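Local coordinates for protein dihydropyrimidinase (Brevibacillus agri, PDB 3SFW) that probably catalyses the reversible hydrolytic ring opening of dihydropyrimidines at a two-zinc site, at residues N7-T12 / G47-P52; C93-G98 / M125-N130. All blocks are in the same frame, centred on the assembly; numbering follows the deposited sequence.

Interaction 1 of 2, residues N7-T12 / G47-P52; sequences NGTVVT and GYYLLP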
ATOM      1  N   ASN A   7     -31.166  32.593 -21.371  1.00 15.98           N
ATOM      2  CA  ASN A   7     -31.527  31.347 -22.037  1.00 15.94           C
ATOM      3  C   ASN A   7     -30.429  30.293 -22.060  1.00 15.83           C
ATOM      4  O   ASN A   7     -30.540  29.331 -22.816  1.00 17.16           O
ATOM      5  CB  ASN A   7     -31.972  31.604 -23.493  1.00 22.16           C
ATOM      6  CG  ASN A   7     -33.047  32.660 -23.601  1.00 34.57           C
ATOM      7  OD1 ASN A   7     -33.974  32.698 -22.782  1.00 40.38           O
ATOM      8  ND2 ASN A   7     -32.942  33.540 -24.632  1.00 36.63           N
ATOM      9  N   GLY A   8     -29.391  30.480 -21.250  1.00 15.43           N
ATOM     10  CA  GLY A   8     -28.280  29.522 -21.182  1.00 13.06           C
ATOM     11  C   GLY A   8     -28.417  28.589 -19.973  1.00 16.10           C
ATOM     12  O   GLY A   8     -29.353  28.749 -19.160  1.00 17.27           O
ATOM     13  N   THR A   9     -27.532  27.595 -19.909  1.00 13.29           N
ATOM     14  CA  THR A   9     -27.441  26.657 -18.760  1.00 11.99           C
ATOM     15  C   THR A   9     -26.142  26.910 -17.997  1.00 12.47           C
ATOM     16  O   THR A   9     -25.054  26.773 -18.556  1.00 15.52           O
ATOM     17  CB  THR A   9     -27.477  25.247 -19.252  1.00 16.12           C
ATOM     18  OG1 THR A   9     -28.665  25.068 -20.026  1.00 15.80           O
ATOM     19  CG2 THR A   9     -27.480  24.223 -18.070  1.00 15.00           C
ATOM     20  N   VAL A  10     -26.280  27.416 -16.772  1.00 14.16           N
ATOM     21  CA  VAL A  10     -25.125  27.664 -15.878  1.00 12.25           C
ATOM     22  C   VAL A  10     -24.628  26.334 -15.295  1.00 15.30           C
ATOM     23  O   VAL A  10     -25.412  25.553 -14.788  1.00 14.32           O
ATOM     24  CB  VAL A  10     -25.538  28.601 -14.717  1.00 12.02           C
ATOM     25  CG1 VAL A  10     -24.315  28.880 -13.714  1.00 12.81           C
ATOM     26  CG2 VAL A  10     -26.086  29.924 -15.317  1.00 14.33           C
ATOM     27  N   VAL A  11     -23.321  26.088 -15.384  1.00 13.68           N
ATOM     28  CA  VAL A  11     -22.734  24.897 -14.769  1.00 13.98           C
ATOM     29  C   VAL A  11     -21.569  25.399 -13.976  1.00 14.97           C
ATOM     30  O   VAL A  11     -20.720  26.130 -14.499  1.00 15.87           O
ATOM     31  CB  VAL A  11     -22.157  23.917 -15.826  1.00 19.46           C
ATOM     32  CG1 VAL A  11     -21.534  22.681 -15.108  1.00 19.76           C
ATOM     33  CG2 VAL A  11     -23.230  23.506 -16.807  1.00 22.82           C
ATOM     34  N   THR A  12     -21.544  25.085 -12.688  1.00 11.38           N
ATOM     35  CA  THR A  12     -20.392  25.454 -11.869  1.00 12.02           C
ATOM     36  C   THR A  12     -19.862  24.166 -11.233  1.00 13.23           C
ATOM     37  O   THR A  12     -20.192  23.057 -11.685  1.00 15.15           O
ATOM     38  CB  THR A  12     -20.761  26.444 -10.767  1.00 13.89           C
ATOM     39  OG1 THR A  12     -21.634  25.789  -9.836  1.00 14.42           O
ATOM     40  CG2 THR A  12     -21.456  27.746 -11.338  1.00 13.85           C
ATOM     41  N   GLY A  47     -28.686  27.280 -26.205  1.00 18.08           N
ATOM     42  CA  GLY A  47     -27.873  26.147 -26.662  1.00 20.07           C
ATOM     43  C   GLY A  47     -26.443  26.131 -26.099  1.00 18.14           C
ATOM     44  O   GLY A  47     -25.641  25.260 -26.438  1.00 17.82           O
ATOM     45  N   TYR A  48     -26.130  27.088 -25.244  1.00 16.02           N
ATOM     46  CA  TYR A  48     -24.773  27.119 -24.639  1.00 13.83           C
ATOM     47  C   TYR A  48     -24.821  26.760 -23.159  1.00  9.77           C
ATOM     48  O   TYR A  48     -25.810  27.077 -22.446  1.00 15.37           O
ATOM     49  CB  TYR A  48     -24.140  28.524 -24.765  1.00 13.12           C
ATOM     50  CG  TYR A  48     -24.031  29.067 -26.194  1.00 16.51           C
ATOM     51  CD1 TYR A  48     -23.935  28.217 -27.305  1.00 15.80           C
ATOM     52  CD2 TYR A  48     -24.075  30.434 -26.413  1.00 16.19           C
ATOM     53  CE1 TYR A  48     -23.829  28.760 -28.620  1.00 16.61           C
ATOM     54  CE2 TYR A  48     -23.969  30.963 -27.686  1.00 19.71           C
ATOM     55  CZ  TYR A  48     -23.858  30.137 -28.772  1.00 18.67           C
ATOM     56  OH  TYR A  48     -23.708  30.727 -30.025  1.00 18.64           O
ATOM     57  N   TYR A  49     -23.698  26.255 -22.673  1.00 12.34           N
ATOM     58  CA  TYR A  49     -23.351  26.356 -21.269  1.00 11.82           C
ATOM     59  C   TYR A  49     -22.693  27.725 -20.935  1.00 14.21           C
ATOM     60  O   TYR A  49     -21.918  28.263 -21.728  1.00 15.81           O
ATOM     61  CB  TYR A  49     -22.323  25.282 -20.898  1.00 11.51           C
ATOM     62  CG  TYR A  49     -22.859  23.881 -20.896  1.00 13.75           C
ATOM     63  CD1 TYR A  49     -24.026  23.562 -20.190  1.00 18.09           C
ATOM     64  CD2 TYR A  49     -22.202  22.864 -21.607  1.00 15.08           C
ATOM     65  CE1 TYR A  49     -24.507  22.257 -20.200  1.00 18.33           C
ATOM     66  CE2 TYR A  49     -22.677  21.562 -21.613  1.00 16.21           C
ATOM     67  CZ  TYR A  49     -23.857  21.286 -20.968  1.00 18.45           C
ATOM     68  OH  TYR A  49     -24.287  19.980 -20.941  1.00 20.34           O
ATOM     69  N   LEU A  50     -23.018  28.269 -19.764  1.00 12.55           N
ATOM     70  CA  LEU A  50     -22.232  29.363 -19.167  1.00 10.97           C
ATOM     71  C   LEU A  50     -21.296  28.697 -18.164  1.00 14.37           C
ATOM     72  O   LEU A  50     -21.760  28.143 -17.149  1.00 13.38           O
ATOM     73  CB  LEU A  50     -23.126  30.348 -18.409  1.00 12.44           C
ATOM     74  CG  LEU A  50     -24.032  31.288 -19.196  1.00 16.98           C
ATOM     75  CD1 LEU A  50     -24.952  30.573 -20.058  1.00 21.90           C
ATOM     76  CD2 LEU A  50     -24.787  32.301 -18.310  1.00 12.78           C
ATOM     77  N   LEU A  51     -19.998  28.789 -18.420  1.00 11.77           N
ATOM     78  CA  LEU A  51     -18.962  28.205 -17.532  1.00 11.06           C
ATOM     79  C   LEU A  51     -18.211  29.305 -16.839  1.00 11.66           C
ATOM     80  O   LEU A  51     -17.968  30.347 -17.447  1.00 13.26           O
ATOM     81  CB  LEU A  51     -17.966  27.396 -18.364  1.00 14.41           C
ATOM     82  CG  LEU A  51     -18.596  26.310 -19.254  1.00 14.94           C
ATOM     83  CD1 LEU A  51     -17.530  25.612 -20.101  1.00 15.68           C
ATOM     84  CD2 LEU A  51     -19.328  25.292 -18.377  1.00 14.86           C
ATOM     85  N   PRO A  52     -17.784  29.088 -15.580  1.00 10.83           N
ATOM     86  CA  PRO A  52     -16.777  30.013 -15.033  1.00 10.60           C
ATOM     87  C   PRO A  52     -15.530  29.960 -15.911  1.00 10.19           C
ATOM     88  O   PRO A  52     -15.122  28.870 -16.343  1.00 11.51           O
ATOM     89  CB  PRO A  52     -16.468  29.432 -13.623  1.00 11.16           C
ATOM     90  CG  PRO A  52     -17.688  28.550 -13.296  1.00  9.71           C
ATOM     91  CD  PRO A  52     -18.049  27.953 -14.675  1.00 11.58           C
TER
HETATM   92  O   HOH W   1     -30.377  26.927 -23.824  1.00 24.89           O
HETATM   93  O   HOH W   2     -28.357  25.878 -22.553  1.00 20.60           O

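Interaction 2 of 2, residues C93-G98 / M125-N130; sequences CLTSKG and MVSDAN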
ATOM      1  N   CYS A  93       7.080  33.361 -12.233  1.00 10.61           N
ATOM      2  CA  CYS A  93       8.163  34.357 -12.169  1.00 11.18           C
ATOM      3  C   CYS A  93       9.466  33.676 -11.735  1.00 12.44           C
ATOM      4  O   CYS A  93       9.587  33.127 -10.607  1.00 10.82           O
ATOM      5  CB  CYS A  93       7.753  35.439 -11.167  1.00 12.32           C
ATOM      6  SG  CYS A  93       9.090  36.628 -10.849  1.00 14.00           S
ATOM      7  N   LEU A  94      10.446  33.653 -12.638  1.00 12.48           N
ATOM      8  CA  LEU A  94      11.692  32.953 -12.356  1.00 10.91           C
ATOM      9  C   LEU A  94      12.663  33.871 -11.640  1.00 13.33           C
ATOM     10  O   LEU A  94      12.656  35.077 -11.857  1.00 14.61           O
ATOM     11  CB  LEU A  94      12.333  32.487 -13.650  1.00 11.20           C
ATOM     12  CG  LEU A  94      11.419  31.652 -14.533  1.00 14.13           C
ATOM     13  CD1 LEU A  94      12.259  31.192 -15.767  1.00 13.54           C
ATOM     14  CD2 LEU A  94      10.845  30.413 -13.767  1.00 15.19           C
ATOM     15  N   THR A  95      13.531  33.271 -10.844  1.00 13.11           N
ATOM     16  CA  THR A  95      14.558  34.034 -10.109  1.00 18.54           C
ATOM     17  C   THR A  95      15.940  33.419 -10.358  1.00 24.98           C
ATOM     18  O   THR A  95      16.061  32.283 -10.802  1.00 20.49           O
ATOM     19  CB  THR A  95      14.288  33.998  -8.601  1.00 17.15           C
ATOM     20  OG1 THR A  95      14.306  32.631  -8.132  1.00 19.30           O
ATOM     21  CG2 THR A  95      12.945  34.612  -8.298  1.00 14.73           C
ATOM     22  N   SER A  96      16.985  34.191 -10.078  1.00 30.59           N
ATOM     23  CA  SER A  96      18.352  33.666 -10.140  1.00 37.29           C
ATOM     24  C   SER A  96      19.056  33.912  -8.803  1.00 36.62           C
ATOM     25  O   SER A  96      18.737  34.862  -8.097  1.00 36.84           O
ATOM     26  CB  SER A  96      19.133  34.306 -11.308  1.00 40.07           C
ATOM     27  OG  SER A  96      19.103  35.727 -11.235  1.00 42.42           O
ATOM     28  N   LYS A  97      19.975  33.032  -8.433  1.00 39.99           N
ATOM     29  CA  LYS A  97      20.674  33.199  -7.156  1.00 43.08           C
ATOM     30  C   LYS A  97      21.398  34.522  -7.120  1.00 41.13           C
ATOM     31  O   LYS A  97      21.849  35.021  -8.149  1.00 39.54           O
ATOM     32  CB  LYS A  97      21.655  32.065  -6.913  1.00 45.85           C
ATOM     33  CG  LYS A  97      20.993  30.767  -6.566  1.00 48.21           C
ATOM     34  CD  LYS A  97      21.979  29.648  -6.685  1.00 49.64           C
ATOM     35  CE  LYS A  97      21.291  28.376  -7.124  1.00 50.26           C
ATOM     36  NZ  LYS A  97      22.091  27.202  -6.695  1.00 48.12           N
ATOM     37  N   GLY A  98      21.432  35.130  -5.940  1.00 41.68           N
ATOM     38  CA  GLY A  98      22.090  36.416  -5.774  1.00 42.10           C
ATOM     39  C   GLY A  98      21.289  37.619  -6.234  1.00 41.60           C
ATOM     40  O   GLY A  98      21.710  38.746  -6.007  1.00 44.68           O
ATOM     41  N   MET A 125       9.451  31.477  -8.276  1.00 11.40           N
ATOM     42  CA  MET A 125      10.521  30.452  -8.156  1.00 11.54           C
ATOM     43  C   MET A 125      11.457  30.746  -6.987  1.00 13.16           C
ATOM     44  O   MET A 125      11.879  31.886  -6.808  1.00 13.65           O
ATOM     45  CB  MET A 125      11.318  30.415  -9.442  1.00 10.77           C
ATOM     46  CG  MET A 125      12.602  29.560  -9.319  1.00 11.17           C
ATOM     47  SD  MET A 125      13.416  29.723 -10.961  1.00 14.38           S
ATOM     48  CE  MET A 125      15.053  29.122 -10.476  1.00 17.45           C
ATOM     49  N   VAL A 126      11.747  29.745  -6.175  1.00 11.04           N
ATOM     50  CA  VAL A 126      12.811  29.876  -5.123  1.00 12.30           C
ATOM     51  C   VAL A 126      13.984  28.983  -5.545  1.00 16.68           C
ATOM     52  O   VAL A 126      13.782  27.785  -5.795  1.00 16.52           O
ATOM     53  CB  VAL A 126      12.280  29.488  -3.720  1.00 12.46           C
ATOM     54  CG1 VAL A 126      13.363  29.621  -2.644  1.00 13.25           C
ATOM     55  CG2 VAL A 126      11.091  30.385  -3.365  1.00 12.50           C
ATOM     56  N   SER A 127      15.155  29.601  -5.769  1.00 19.05           N
ATOM     57  CA  SER A 127      16.384  28.856  -6.199  1.00 22.47           C
ATOM     58  C   SER A 127      17.191  28.486  -4.980  1.00 23.14           C
ATOM     59  O   SER A 127      17.983  27.559  -5.030  1.00 22.01           O
ATOM     60  CB  SER A 127      17.304  29.685  -7.137  1.00 23.93           C
ATOM     61  OG  SER A 127      16.870  31.054  -7.291  1.00 32.02           O
ATOM     62  N   ASP A 128      17.101  29.302  -3.931  1.00 18.31           N
ATOM     63  CA  ASP A 128      17.766  28.966  -2.696  1.00 21.66           C
ATOM     64  C   ASP A 128      17.278  29.765  -1.505  1.00 19.30           C
ATOM     65  O   ASP A 128      16.701  30.841  -1.646  1.00 22.83           O
ATOM     66  CB  ASP A 128      19.280  29.020  -2.841  1.00 32.88           C
ATOM     67  CG  ASP A 128      19.842  30.353  -2.509  1.00 36.99           C
ATOM     68  OD1 ASP A 128      20.556  30.475  -1.484  1.00 38.45           O
ATOM     69  OD2 ASP A 128      19.546  31.288  -3.263  1.00 40.37           O
ATOM     70  N   ALA A 129      17.288  29.122  -0.355  1.00 17.37           N
ATOM     71  CA  ALA A 129      16.535  29.659   0.776  1.00 15.91           C
ATOM     72  C   ALA A 129      17.491  30.247   1.841  1.00 16.75           C
ATOM     73  O   ALA A 129      17.385  29.947   3.042  1.00 18.66           O
ATOM     74  CB  ALA A 129      15.647  28.557   1.375  1.00 19.27           C
ATOM     75  N   ASN A 130      18.455  31.035   1.367  1.00 18.14           N
ATOM     76  CA  ASN A 130      19.333  31.794   2.265  1.00 20.18           C
ATOM     77  C   ASN A 130      18.522  32.776   3.131  1.00 20.16           C
ATOM     78  O   ASN A 130      17.337  33.019   2.885  1.00 18.16           O
ATOM     79  CB  ASN A 130      20.466  32.498   1.482  1.00 22.80           C
ATOM     80  CG  ASN A 130      19.955  33.579   0.523  1.00 27.94           C
ATOM     81  OD1 ASN A 130      20.175  33.510  -0.684  1.00 31.45           O
ATOM     82  ND2 ASN A 130      19.352  34.615   1.068  1.00 24.05           N
TER
HETATM   83  O   HOH W   3      19.796  25.929  -6.007  1.00 40.81           O
HETATM   84  O   HOH W   4      19.488  34.198  -3.689  1.00 32.68           O

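Interaction 1 of 2, residues N7-T12 / G47-P52
Tyr49 has CG anti to its own carbonyl carbon (chi1 -70°), and Val11 has CG2 anti to its carbonyl carbon, beside the backbone N. This turns that methyl to the tyrosine: it comes obliquely to the ring, with Val11 CG2 3.5 Å from Tyr49 CD1. Thr9 lies beside the same tyrosine and points the same way. Its CG2 and CB meet the CD1 side of the ring, while the Thr9 carbonyl O sits at the ring edge, near its plane.

On the other face of the sheet Leu50 packs against Gly8 and Val10. Leu50 CD1 reaches Gly8 CA at 3.7 Å, and a CB on Gly8 would probably clash with Leu50 CD1 in its present place. Leu50 CD2 meets Val10 CG2 at 4.0 Å.

The backbones form a parallel pair, with strand 9-11 running beside the start of strand 49-59 at 27°. This joins the N-terminal part of the chain to a strand of the amidohydrolase fold that runs on to zinc ligand His58, with His60 just beyond. Strand 16-18 lies on the far side of 9-11, and strand 393-403 also pairs with 49-59.

Three hydrogen bonds link the pair. Thr9 N binds Tyr48 O at 3.1 Å. Leu50 N binds Thr9 O at 2.8 Å, and Tyr49 CA makes a CA-H...O contact to the same oxygen. Val11 N then binds Leu50 O at 3.1 Å. A water accepts from Thr9 OG1 and donates to Tyr48 O, which therefore has two donors. Another bridges Asn7 O and Gly47 N at the end nearer the N termini. At the other end Pro52 CD packs 3.2 Å from Val11 O.

Interaction 2 of 2, residues C93-G98 / M125-N130
Thr95 OG1 is held by two groups of the loop opposite. It donates to Met125 O at 2.9 Å and accepts from Ser127 OG at 3.1 Å. The chi1 of 60° sets OG1 between the backbone N and the carbonyl carbon, on the side of this loop. The hydroxyl meets Met125 O from well above the carbonyl plane, 62° out of it. Thr95 CG2 rests against the same oxygen. An alanine here would probably leave Ser127 OG without its acceptor and Met125 O without this donor, and would open a gap where CG2 packs.

The backbone bond from Met125 N to Cys93 O is almost straight. The Met125 side chain is extended beyond CG and brings SD and CE to Thr95. Its SD takes a weak hydrogen bond from Thr95 N at 3.6 Å, and CE lies 3.3 Å from Thr95 O. Leu94 CD2 touches the sulfur at 3.9 Å.

Further out the contact is more exposed. Lys97 lays CG near Asp128 OD2 and Ser127 CB. Its NZ is 5.9 Å from Asp128 OD2, so the opposite charges do not touch. Instead NZ donates to a water that lies 2.6 Å from Ser127 O and may donate to it. A second water links Gly98 N to Asp128 OD2.

Residues 94-98 and 125-130 are loops after neighbouring parallel strands, 86-93 and 119-124, and lead into helices 101-112 and 131-142. This strand-loop-helix order is that of a TIM barrel, the clan of the amidohydrolases. The side chain of Leu94 is about 8 Å from a zinc ion. Cys93, Leu94 and Thr95 pack on helix 101-112, while Val126, Asp128 and Ala129 touch helix 163-176.

Overall arrangement
From the N terminus the chain passes through strand 2-6 and enters interaction 1 at residues 7-12. It then makes strands 16-18, 20-24, 27-32 and 41-44, and residues 47-52 close this helix-free loop, rich in strand. Strand 49-59 carries the chain on to zinc ligands His58 and His60. Interaction 2 opens later, at residues 93-98, and closes at 125-130 after helix 101-112 and strand 119-124. The two are in series and neither nest nor cross. Their centres lie 42 Å apart, on opposite sides of the chain's centre. Strands 49-59, 86-93 and 119-124 are successive parallel neighbours and connect the two regions through one sheet.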